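Staphylococcus aureus CymR (Staphylococcus aureus, PDB 3T8R) probably acts as a dimeric Rrf2-type transcriptional regulator that senses oxidation through a thiol and controls stress resistance and the oxidative response. Local coordinates at residues A[77-82]-A[119-124]. Numbering follows the deposited sequence.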
loop_
_atom_site.group_PDB
_atom_site.type_symbol
_atom_site.label_atom_id
_atom_site.label_comp_id
_atom_site.label_asym_id
_atom_site.label_seq_id
_atom_site.Cartn_x
_atom_site.Cartn_y
_atom_site.Cartn_z
ATOM N N ILE A 77 -10.050 -20.145 -2.065
ATOM C CA ILE A 77 -9.007 -19.303 -2.635
ATOM C C ILE A 77 -9.142 -17.888 -2.100
ATOM O O ILE A 77 -10.236 -17.336 -2.117
ATOM C CB ILE A 77 -9.124 -19.194 -4.167
ATOM C CG1 ILE A 77 -9.135 -20.583 -4.813
ATOM C CG2 ILE A 77 -7.988 -18.334 -4.739
ATOM C CD1 ILE A 77 -9.348 -20.551 -6.308
ATOM N N SER A 78 -8.040 -17.314 -1.626
ATOM C CA SER A 78 -8.066 -15.928 -1.147
ATOM C C SER A 78 -7.477 -14.962 -2.173
ATOM O O SER A 78 -6.702 -15.346 -3.051
ATOM C CB SER A 78 -7.316 -15.779 0.184
ATOM O OG SER A 78 -5.914 -15.821 -0.024
ATOM N N ALA A 79 -7.872 -13.697 -2.070
ATOM C CA ALA A 79 -7.325 -12.675 -2.950
ATOM C C ALA A 79 -5.815 -12.641 -2.775
ATOM O O ALA A 79 -5.057 -12.453 -3.732
ATOM C CB ALA A 79 -7.934 -11.351 -2.620
ATOM N N GLY A 80 -5.380 -12.848 -1.535
ATOM C CA GLY A 80 -3.966 -12.855 -1.230
ATOM C C GLY A 80 -3.235 -13.956 -1.974
ATOM O O GLY A 80 -2.146 -13.725 -2.508
ATOM N N ASP A 81 -3.841 -15.142 -2.005
ATOM C CA ASP A 81 -3.283 -16.288 -2.720
ATOM C C ASP A 81 -3.016 -15.885 -4.170
ATOM O O ASP A 81 -1.950 -16.149 -4.730
ATOM C CB ASP A 81 -4.262 -17.474 -2.687
ATOM C CG ASP A 81 -4.416 -18.094 -1.299
ATOM O OD1 ASP A 81 -3.455 -18.025 -0.498
ATOM O OD2 ASP A 81 -5.504 -18.662 -1.021
ATOM N N ILE A 82 -4.000 -15.227 -4.774
ATOM C CA ILE A 82 -3.911 -14.872 -6.177
ATOM C C ILE A 82 -2.831 -13.830 -6.420
ATOM O O ILE A 82 -2.014 -13.951 -7.330
ATOM C CB ILE A 82 -5.276 -14.389 -6.701
ATOM C CG1 ILE A 82 -6.252 -15.568 -6.713
ATOM C CG2 ILE A 82 -5.118 -13.820 -8.096
ATOM C CD1 ILE A 82 -7.734 -15.202 -6.776
ATOM N N ASP A 119 -5.727 -11.662 2.746
ATOM C CA ASP A 119 -5.766 -13.078 3.137
ATOM C C ASP A 119 -7.120 -13.519 3.647
ATOM O O ASP A 119 -7.473 -14.695 3.550
ATOM C CB ASP A 119 -4.715 -13.388 4.203
ATOM C CG ASP A 119 -3.324 -13.411 3.650
ATOM O OD1 ASP A 119 -3.182 -13.324 2.417
ATOM O OD2 ASP A 119 -2.369 -13.525 4.448
ATOM N N ASN A 120 -7.880 -12.587 4.201
ATOM C CA ASN A 120 -9.172 -12.922 4.773
ATOM C C ASN A 120 -10.320 -12.584 3.833
ATOM O O ASN A 120 -11.485 -12.537 4.242
ATOM C CB ASN A 120 -9.348 -12.234 6.126
ATOM C CG ASN A 120 -8.293 -12.662 7.136
ATOM O OD1 ASN A 120 -7.613 -11.823 7.730
ATOM N ND2 ASN A 120 -8.154 -13.966 7.336
ATOM N N THR A 121 -9.983 -12.349 2.568
ATOM C CA THR A 121 -10.992 -12.120 1.544
ATOM C C THR A 121 -10.972 -13.305 0.588
ATOM O O THR A 121 -9.984 -13.509 -0.113
ATOM C CB THR A 121 -10.720 -10.832 0.753
ATOM O OG1 THR A 121 -10.783 -9.707 1.638
ATOM C CG2 THR A 121 -11.755 -10.647 -0.354
ATOM N N THR A 122 -12.033 -14.110 0.567
ATOM C CA THR A 122 -12.052 -15.229 -0.376
ATOM C C THR A 122 -12.554 -14.791 -1.741
ATOM O O THR A 122 -13.228 -13.774 -1.886
ATOM C CB THR A 122 -12.906 -16.436 0.107
ATOM O OG1 THR A 122 -14.298 -16.097 0.074
ATOM C CG2 THR A 122 -12.504 -16.873 1.514
ATOM N N LEU A 123 -12.235 -15.586 -2.751
ATOM C CA LEU A 123 -12.750 -15.350 -4.082
ATOM C C LEU A 123 -14.262 -15.506 -4.126
ATOM O O LEU A 123 -14.931 -14.828 -4.896
ATOM C CB LEU A 123 -12.099 -16.331 -5.064
ATOM C CG LEU A 123 -12.416 -16.155 -6.546
ATOM C CD1 LEU A 123 -11.997 -14.778 -7.051
ATOM C CD2 LEU A 123 -11.699 -17.244 -7.348
ATOM N N LYS A 124 -14.804 -16.437 -3.341
ATOM C CA LYS A 124 -16.250 -16.616 -3.300
ATOM C C LYS A 124 -16.892 -15.321 -2.820
ATOM O O LYS A 124 -17.889 -14.860 -3.372
ATOM C CB LYS A 124 -16.629 -17.772 -2.365
ATOM C CG LYS A 124 -18.138 -18.020 -2.233
ATOM C CD LYS A 124 -18.730 -18.716 -3.448
ATOM C CE LYS A 124 -19.036 -17.737 -4.575
ATOM N NZ LYS A 124 -19.776 -18.370 -5.710
HETATM O O HOH W 1 -5.005 -16.574 2.273
#
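L123 lies alongside I77, both side chains pointing the same way, with CD2 of L123 4.2 Å from CD1 of I77. CG of L123 stands anti to its backbone N (chi1 -174°), and the other methyl, CD1, meets CD1 of I82 at 4.3 Å. The branched ends of I77, I82 and L123 offer only carbon to an apolar layer that L14, M17, I18 and A21 of helix 8-21 complete with A74. The backbones meet in a single antiparallel bridge centred on S78 and T122. L123 N donates to I77 O at 2.7 Å, and A79 N to T121 O at 2.9 Å, both nearly straight. S78 CA and T122 CA, 4.1 Å apart, each turn a C-H toward the carbonyl opposite. S78 and D81 form a capping box at the start of helix 79-87: D81 N donates to S78 OG, and S78 N returns a 2.9 Å bond to D81 OD2, arriving from above the carboxylate plane. T122 is likewise an N-cap, its hydroxyl accepting from Y125 N. G80 has no side chain to point at the D119 carboxylate, which lets OD1 of D119 come within 3.8 Å of G80 CA. That OD1 is salt-bridged to R84, which also pairs with D81, probably easing repulsion between the two carboxylates. At the dimer interface A79 and T121 pack on L106 of the second subunit, and T121 OG1 is hydrogen-bonded to V117 O of helix 101-119 and to NH1 of R109 of the second subunit. Two backbone bonds thus satisfy buried polar groups between two helix starts, each with one first-turn amide capped by a hydroxyl.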